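Local coordinates for type VI immunity protein Atu4351 (Agrobacterium fabrum, PDB 6ITW) that probably protects the bacterium by neutralising the toxic effector of its own type VI secretion system, as the immunity half of an effector-immunity pair, at residues L162-L175 against E186-T198. Sequence-based numbering, arbitrary orientation.
Sequences LGKLQLGQIYSPKL and ENMRPVDALSAMT
Ile170 and Val191 face each other as a hydrogen-bonded pair in a two-stranded antiparallel sheet, strand 169-173 against strand 188-192, in the C-terminal part of this Tdi1 immunity protein. Their backbones exchange a pair of N-H...O bonds, as do those of Ser172 and Arg189. On the face carrying Ile170, Ser172 and Val191, the CG2 branch of Val191 leans onto Ser172 CB at 3.5 Å. With CG1 of Ile170 set between its backbone N and carbonyl carbon (chi1 57°), CG2 is turned to meet Ala193 CB at 3.9 Å, at the start of helix 193-200; Phe89 packs against both residues.

The other face carries Tyr171, Pro173, Met188 and Pro190; of these, Tyr171 and Met188 pack on Leu158 of helix 155-162. Selenomethionine Met188 lies alongside Pro173, pointing the same way, and bends at chi2 (-62°) and chi3 so that its CE reaches Tyr171 CB at 4.3 Å. Leu165 CD2 covers one face of the Tyr171 ring near the rim and also touches Pro190 CB, while the phenol OH bonds to Gly163 O at 2.8 Å.

Past the strand ends, the Asn187 side-chain amide takes Leu175 N on OD1 (3.1 Å) and gives ND2 to Leu175 O at 2.7 Å, with that oxygen only 6° out of the amide plane.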
ATOM      1  N   LEU A 162      -7.372 -10.560  17.437  1.00 45.20           N
ATOM      2  CA  LEU A 162      -8.361  -9.554  17.074  1.00 44.75           C
ATOM      3  C   LEU A 162      -9.362 -10.038  16.033  1.00 42.74           C
ATOM      4  O   LEU A 162     -10.381  -9.370  15.828  1.00 45.20           O
ATOM      5  CB  LEU A 162      -7.674  -8.276  16.568  1.00 43.32           C
ATOM      6  CG  LEU A 162      -6.726  -7.589  17.563  1.00 45.71           C
ATOM      7  CD1 LEU A 162      -5.922  -6.500  16.866  1.00 39.40           C
ATOM      8  CD2 LEU A 162      -7.488  -7.009  18.747  1.00 38.51           C
ATOM      9  N   GLY A 163      -9.114 -11.178  15.394  1.00 38.15           N
ATOM     10  CA  GLY A 163      -9.960 -11.659  14.326  1.00 43.00           C
ATOM     11  C   GLY A 163      -9.552 -11.096  12.978  1.00 47.91           C
ATOM     12  O   GLY A 163      -8.698 -10.217  12.859  1.00 44.48           O
ATOM     13  N   LYS A 164     -10.194 -11.618  11.938  1.00 46.13           N
ATOM     14  CA  LYS A 164      -9.860 -11.247  10.569  1.00 42.67           C
ATOM     15  C   LYS A 164     -10.322  -9.827  10.258  1.00 39.00           C
ATOM     16  O   LYS A 164     -11.396  -9.394  10.689  1.00 38.94           O
ATOM     17  CB  LYS A 164     -10.506 -12.233   9.601  1.00 43.08           C
ATOM     18  CG  LYS A 164     -10.112 -12.056   8.155  1.00 51.84           C
ATOM     19  CD  LYS A 164     -10.373 -13.326   7.365  1.00 57.77           C
ATOM     20  CE  LYS A 164     -11.852 -13.633   7.238  1.00 54.13           C
ATOM     21  NZ  LYS A 164     -12.005 -14.965   6.582  1.00 57.85           N
ATOM     22  N   LEU A 165      -9.512  -9.097   9.496  1.00 38.52           N
ATOM     23  CA  LEU A 165      -9.948  -7.777   9.056  1.00 38.78           C
ATOM     24  C   LEU A 165     -11.100  -7.902   8.058  1.00 37.48           C
ATOM     25  O   LEU A 165     -11.093  -8.773   7.178  1.00 39.34           O
ATOM     26  CB  LEU A 165      -8.786  -6.999   8.423  1.00 31.12           C
ATOM     27  CG  LEU A 165      -7.641  -6.528   9.328  1.00 34.55           C
ATOM     28  CD1 LEU A 165      -6.464  -6.095   8.473  1.00 36.29           C
ATOM     29  CD2 LEU A 165      -8.085  -5.407  10.285  1.00 33.08           C
ATOM     30  N   GLN A 166     -12.092  -7.033   8.211  1.00 32.83           N
ATOM     31  CA  GLN A 166     -13.095  -6.805   7.180  1.00 38.45           C
ATOM     32  C   GLN A 166     -12.555  -5.860   6.108  1.00 40.92           C
ATOM     33  O   GLN A 166     -11.711  -4.994   6.383  1.00 34.74           O
ATOM     34  CB  GLN A 166     -14.367  -6.216   7.811  1.00 41.88           C
ATOM     35  CG  GLN A 166     -15.134  -7.236   8.666  1.00 53.06           C
ATOM     36  CD  GLN A 166     -15.869  -6.608   9.847  1.00 73.18           C
ATOM     37  OE1 GLN A 166     -16.488  -5.545   9.717  1.00 69.85           O
ATOM     38  NE2 GLN A 166     -15.800  -7.270  11.012  1.00 63.35           N
ATOM     39  N   LEU A 167     -13.060  -6.017   4.880  1.00 41.16           N
ATOM     40  CA  LEU A 167     -12.608  -5.168   3.780  1.00 34.83           C
ATOM     41  C   LEU A 167     -12.776  -3.707   4.169  1.00 34.84           C
ATOM     42  O   LEU A 167     -13.845  -3.296   4.624  1.00 36.79           O
ATOM     43  CB  LEU A 167     -13.383  -5.468   2.485  1.00 32.02           C
ATOM     44  CG  LEU A 167     -12.813  -4.815   1.210  1.00 35.06           C
ATOM     45  CD1 LEU A 167     -11.599  -5.579   0.679  1.00 31.44           C
ATOM     46  CD2 LEU A 167     -13.847  -4.650   0.106  1.00 34.69           C
ATOM     47  N   GLY A 168     -11.706  -2.928   4.023  1.00 36.14           N
ATOM     48  CA  GLY A 168     -11.730  -1.546   4.427  1.00 29.63           C
ATOM     49  C   GLY A 168     -11.305  -1.277   5.856  1.00 31.76           C
ATOM     50  O   GLY A 168     -11.460  -0.138   6.318  1.00 34.58           O
ATOM     51  N   GLN A 169     -10.767  -2.273   6.567  1.00 28.10           N
ATOM     52  CA  GLN A 169     -10.115  -2.061   7.857  1.00 31.28           C
ATOM     53  C   GLN A 169      -8.637  -2.433   7.813  1.00 33.03           C
ATOM     54  O   GLN A 169      -8.191  -3.163   6.924  1.00 35.94           O
ATOM     55  CB  GLN A 169     -10.741  -2.897   8.961  1.00 34.78           C
ATOM     56  CG  GLN A 169     -12.188  -2.660   9.219  1.00 36.43           C
ATOM     57  CD  GLN A 169     -12.671  -3.632  10.268  1.00 40.12           C
ATOM     58  OE1 GLN A 169     -12.343  -4.832  10.217  1.00 38.88           O
ATOM     59  NE2 GLN A 169     -13.406  -3.121  11.254  1.00 35.92           N
ATOM     60  N   ILE A 170      -7.890  -1.943   8.816  1.00 31.67           N
ATOM     61  CA  ILE A 170      -6.491  -2.306   9.052  1.00 35.56           C
ATOM     62  C   ILE A 170      -6.282  -2.443  10.559  1.00 32.31           C
ATOM     63  O   ILE A 170      -7.099  -1.996  11.363  1.00 31.69           O
ATOM     64  CB  ILE A 170      -5.488  -1.268   8.485  1.00 32.75           C
ATOM     65  CG1 ILE A 170      -5.755   0.116   9.082  1.00 33.33           C
ATOM     66  CG2 ILE A 170      -5.542  -1.195   6.961  1.00 27.51           C
ATOM     67  CD1 ILE A 170      -4.673   1.180   8.728  1.00 33.48           C
ATOM     68  N   TYR A 171      -5.162  -3.064  10.942  1.00 33.53           N
ATOM     69  CA  TYR A 171      -4.687  -3.018  12.325  1.00 34.48           C
ATOM     70  C   TYR A 171      -3.875  -1.744  12.523  1.00 36.66           C
ATOM     71  O   TYR A 171      -2.969  -1.450  11.738  1.00 35.71           O
ATOM     72  CB  TYR A 171      -3.822  -4.229  12.677  1.00 34.46           C
ATOM     73  CG  TYR A 171      -4.493  -5.566  12.439  1.00 35.84           C
ATOM     74  CD1 TYR A 171      -5.713  -5.872  13.038  1.00 32.01           C
ATOM     75  CD2 TYR A 171      -3.898  -6.529  11.620  1.00 35.55           C
ATOM     76  CE1 TYR A 171      -6.323  -7.104  12.829  1.00 32.65           C
ATOM     77  CE2 TYR A 171      -4.502  -7.778  11.406  1.00 37.10           C
ATOM     78  CZ  TYR A 171      -5.714  -8.052  12.018  1.00 37.70           C
ATOM     79  OH  TYR A 171      -6.318  -9.269  11.808  1.00 35.91           O
ATOM     80  N   SER A 172      -4.198  -1.003  13.573  1.00 32.83           N
ATOM     81  CA  SER A 172      -3.643   0.309  13.827  1.00 34.96           C
ATOM     82  C   SER A 172      -3.370   0.455  15.319  1.00 40.06           C
ATOM     83  O   SER A 172      -4.131  -0.064  16.146  1.00 35.23           O
ATOM     84  CB  SER A 172      -4.625   1.401  13.367  1.00 32.45           C
ATOM     85  OG  SER A 172      -4.086   2.713  13.518  1.00 36.43           O
ATOM     86  N   PRO A 173      -2.313   1.168  15.695  1.00 39.38           N
ATOM     87  CA  PRO A 173      -2.058   1.356  17.125  1.00 37.84           C
ATOM     88  C   PRO A 173      -3.100   2.282  17.731  1.00 38.15           C
ATOM     89  O   PRO A 173      -3.494   3.290  17.138  1.00 37.21           O
ATOM     90  CB  PRO A 173      -0.643   1.958  17.174  1.00 37.69           C
ATOM     91  CG  PRO A 173      -0.443   2.589  15.831  1.00 40.09           C
ATOM     92  CD  PRO A 173      -1.334   1.868  14.843  1.00 35.07           C
ATOM     93  N   LYS A 174      -3.587   1.888  18.907  1.00 37.54           N
ATOM     94  CA  LYS A 174      -4.528   2.715  19.647  1.00 36.10           C
ATOM     95  C   LYS A 174      -3.873   4.027  20.065  1.00 41.37           C
ATOM     96  O   LYS A 174      -4.381   5.110  19.766  1.00 37.01           O
ATOM     97  CB  LYS A 174      -5.031   1.941  20.873  1.00 44.06           C
ATOM     98  CG  LYS A 174      -5.990   2.732  21.765  1.00 46.74           C
ATOM     99  CD  LYS A 174      -5.743   2.459  23.252  1.00 58.48           C
ATOM    100  CE  LYS A 174      -7.037   2.237  24.043  1.00 67.22           C
ATOM    101  NZ  LYS A 174      -8.052   3.307  23.798  1.00 73.45           N
ATOM    102  N   LEU A 175      -2.740   3.945  20.769  1.00 39.83           N
ATOM    103  CA  LEU A 175      -1.907   5.094  21.104  1.00 38.72           C
ATOM    104  C   LEU A 175      -0.671   5.078  20.211  1.00 35.95           C
ATOM    105  O   LEU A 175       0.147   4.160  20.309  1.00 37.24           O
ATOM    106  CB  LEU A 175      -1.492   5.054  22.574  1.00 37.83           C
ATOM    107  CG  LEU A 175      -0.555   6.198  22.948  1.00 42.72           C
ATOM    108  CD1 LEU A 175      -1.170   7.518  22.492  1.00 44.86           C
ATOM    109  CD2 LEU A 175      -0.263   6.212  24.450  1.00 42.61           C
ATOM    110  N   GLU A 186      -0.535  -5.678  21.944  1.00 43.23           N
ATOM    111  CA  GLU A 186      -1.535  -5.230  22.909  1.00 40.35           C
ATOM    112  C   GLU A 186      -2.085  -3.854  22.561  1.00 42.76           C
ATOM    113  O   GLU A 186      -3.232  -3.548  22.901  1.00 35.83           O
ATOM    114  CB  GLU A 186      -0.939  -5.210  24.322  1.00 48.86           C
ATOM    115  CG  GLU A 186      -0.569  -6.579  24.906  1.00 51.30           C
ATOM    116  CD  GLU A 186       0.753  -7.152  24.358  1.00 64.78           C
ATOM    117  OE1 GLU A 186       1.492  -6.429  23.636  1.00 58.06           O
ATOM    118  OE2 GLU A 186       1.043  -8.339  24.650  1.00 66.87           O
ATOM    119  N   ASN A 187      -1.291  -3.006  21.897  1.00 40.30           N
ATOM    120  CA  ASN A 187      -1.716  -1.649  21.563  1.00 41.64           C
ATOM    121  C   ASN A 187      -2.360  -1.559  20.175  1.00 41.46           C
ATOM    122  O   ASN A 187      -2.726  -0.462  19.737  1.00 40.24           O
ATOM    123  CB  ASN A 187      -0.506  -0.705  21.674  1.00 36.15           C
ATOM    124  CG  ASN A 187      -0.866   0.770  21.504  1.00 42.30           C
ATOM    125  OD1 ASN A 187      -1.897   1.245  21.995  1.00 42.49           O
ATOM    126  ND2 ASN A 187      -0.006   1.503  20.788  1.00 40.06           N
HETATM  127  N   MSE A 188      -2.505  -2.678  19.474  1.00 35.15           N
HETATM  128  CA  MSE A 188      -3.103  -2.679  18.142  1.00 37.33           C
HETATM  129  C   MSE A 188      -4.628  -2.965  18.185  1.00 43.67           C
HETATM  130  O   MSE A 188      -5.096  -3.767  19.001  1.00 43.18           O
HETATM  131  CB  MSE A 188      -2.395  -3.716  17.275  1.00 33.85           C
HETATM  132  CG  MSE A 188      -0.868  -3.570  17.220  1.00 37.96           C
HETATM  133 SE   MSE A 188      -0.271  -1.863  16.463  0.80 30.85          SE
HETATM  134  CE  MSE A 188      -0.561  -2.225  14.559  1.00 31.95           C
ATOM    135  N   ARG A 189      -5.393  -2.321  17.309  1.00 36.79           N
ATOM    136  CA  ARG A 189      -6.835  -2.508  17.213  1.00 38.48           C
ATOM    137  C   ARG A 189      -7.265  -2.505  15.751  1.00 40.98           C
ATOM    138  O   ARG A 189      -6.643  -1.830  14.923  1.00 38.05           O
ATOM    139  CB  ARG A 189      -7.616  -1.399  17.932  1.00 38.56           C
ATOM    140  CG  ARG A 189      -7.238  -1.161  19.344  1.00 47.62           C
ATOM    141  CD  ARG A 189      -7.803  -2.224  20.257  1.00 51.22           C
ATOM    142  NE  ARG A 189      -7.802  -1.707  21.617  1.00 55.69           N
ATOM    143  CZ  ARG A 189      -6.752  -1.793  22.424  1.00 61.25           C
ATOM    144  NH1 ARG A 189      -5.652  -2.396  21.988  1.00 50.68           N
ATOM    145  NH2 ARG A 189      -6.806  -1.289  23.656  1.00 70.05           N
ATOM    146  N   PRO A 190      -8.336  -3.223  15.413  1.00 41.14           N
ATOM    147  CA  PRO A 190      -8.905  -3.117  14.054  1.00 40.03           C
ATOM    148  C   PRO A 190      -9.727  -1.838  13.928  1.00 35.74           C
ATOM    149  O   PRO A 190     -10.542  -1.528  14.800  1.00 43.09           O
ATOM    150  CB  PRO A 190      -9.790  -4.366  13.935  1.00 40.28           C
ATOM    151  CG  PRO A 190     -10.184  -4.695  15.382  1.00 37.38           C
ATOM    152  CD  PRO A 190      -9.079  -4.165  16.276  1.00 37.20           C
ATOM    153  N   VAL A 191      -9.479  -1.067  12.862  1.00 31.16           N
ATOM    154  CA  VAL A 191     -10.119   0.233  12.671  1.00 33.49           C
ATOM    155  C   VAL A 191     -10.451   0.436  11.193  1.00 34.10           C
ATOM    156  O   VAL A 191      -9.913  -0.230  10.308  1.00 34.36           O
ATOM    157  CB  VAL A 191      -9.245   1.430  13.147  1.00 34.01           C
ATOM    158  CG1 VAL A 191      -8.945   1.361  14.620  1.00 34.29           C
ATOM    159  CG2 VAL A 191      -7.950   1.475  12.351  1.00 35.26           C
ATOM    160  N   ASP A 192     -11.339   1.394  10.939  1.00 29.22           N
ATOM    161  CA  ASP A 192     -11.621   1.855   9.591  1.00 32.12           C
ATOM    162  C   ASP A 192     -10.349   2.391   8.932  1.00 34.77           C
ATOM    163  O   ASP A 192      -9.699   3.296   9.463  1.00 32.96           O
ATOM    164  CB  ASP A 192     -12.688   2.940   9.648  1.00 26.98           C
ATOM    165  CG  ASP A 192     -13.008   3.502   8.295  1.00 34.23           C
ATOM    166  OD1 ASP A 192     -13.500   2.734   7.446  1.00 34.78           O
ATOM    167  OD2 ASP A 192     -12.775   4.704   8.073  1.00 37.49           O
ATOM    168  N   ALA A 193     -10.001   1.843   7.763  1.00 32.29           N
ATOM    169  CA  ALA A 193      -8.724   2.196   7.139  1.00 32.91           C
ATOM    170  C   ALA A 193      -8.709   3.646   6.661  1.00 34.03           C
ATOM    171  O   ALA A 193      -7.743   4.378   6.914  1.00 36.44           O
ATOM    172  CB  ALA A 193      -8.421   1.249   5.977  1.00 33.28           C
ATOM    173  N   LEU A 194      -9.771   4.085   5.971  1.00 28.14           N
ATOM    174  CA  LEU A 194      -9.770   5.441   5.416  1.00 32.26           C
ATOM    175  C   LEU A 194      -9.660   6.496   6.519  1.00 35.79           C
ATOM    176  O   LEU A 194      -8.911   7.469   6.378  1.00 32.66           O
ATOM    177  CB  LEU A 194     -11.026   5.681   4.574  1.00 28.70           C
ATOM    178  CG  LEU A 194     -11.094   7.066   3.906  1.00 36.78           C
ATOM    179  CD1 LEU A 194      -9.908   7.271   2.943  1.00 34.73           C
ATOM    180  CD2 LEU A 194     -12.425   7.271   3.176  1.00 31.78           C
ATOM    181  N   SER A 195     -10.409   6.325   7.613  1.00 30.87           N
ATOM    182  CA  SER A 195     -10.342   7.259   8.736  1.00 35.28           C
ATOM    183  C   SER A 195      -8.957   7.269   9.361  1.00 34.93           C
ATOM    184  O   SER A 195      -8.361   8.335   9.551  1.00 32.01           O
ATOM    185  CB  SER A 195     -11.365   6.887   9.812  1.00 31.91           C
ATOM    186  OG  SER A 195     -12.673   7.094   9.337  1.00 41.66           O
ATOM    187  N   ALA A 196      -8.463   6.081   9.750  1.00 33.79           N
ATOM    188  CA  ALA A 196      -7.151   5.975  10.381  1.00 31.89           C
ATOM    189  C   ALA A 196      -6.060   6.533   9.470  1.00 33.91           C
ATOM    190  O   ALA A 196      -5.200   7.299   9.917  1.00 32.25           O
ATOM    191  CB  ALA A 196      -6.867   4.514  10.744  1.00 27.07           C
HETATM  192  N   MSE A 197      -6.098   6.184   8.181  1.00 31.41           N
HETATM  193  CA  MSE A 197      -5.088   6.676   7.243  1.00 36.72           C
HETATM  194  C   MSE A 197      -5.202   8.178   7.065  1.00 36.03           C
HETATM  195  O   MSE A 197      -4.200   8.854   6.846  1.00 34.77           O
HETATM  196  CB  MSE A 197      -5.206   5.993   5.880  1.00 29.53           C
HETATM  197  CG  MSE A 197      -4.938   4.480   5.884  1.00 27.44           C
HETATM  198 SE   MSE A 197      -5.440   3.804   4.136  0.76 28.08          SE
HETATM  199  CE  MSE A 197      -4.543   2.059   4.274  1.00 26.00           C
ATOM    200  N   THR A 198      -6.428   8.705   7.157  1.00 33.34           N
ATOM    201  CA  THR A 198      -6.595  10.150   7.064  1.00 33.71           C
ATOM    202  C   THR A 198      -5.881  10.857   8.214  1.00 38.24           C
ATOM    203  O   THR A 198      -5.275  11.916   8.020  1.00 39.13           O
ATOM    204  CB  THR A 198      -8.079  10.508   7.021  1.00 34.93           C
ATOM    205  OG1 THR A 198      -8.667   9.931   5.846  1.00 32.19           O
ATOM    206  CG2 THR A 198      -8.279  12.022   6.981  1.00 39.24           C
TER
HETATM  207  O   HOH W   1     -11.666   2.244   4.921  1.00 31.60           O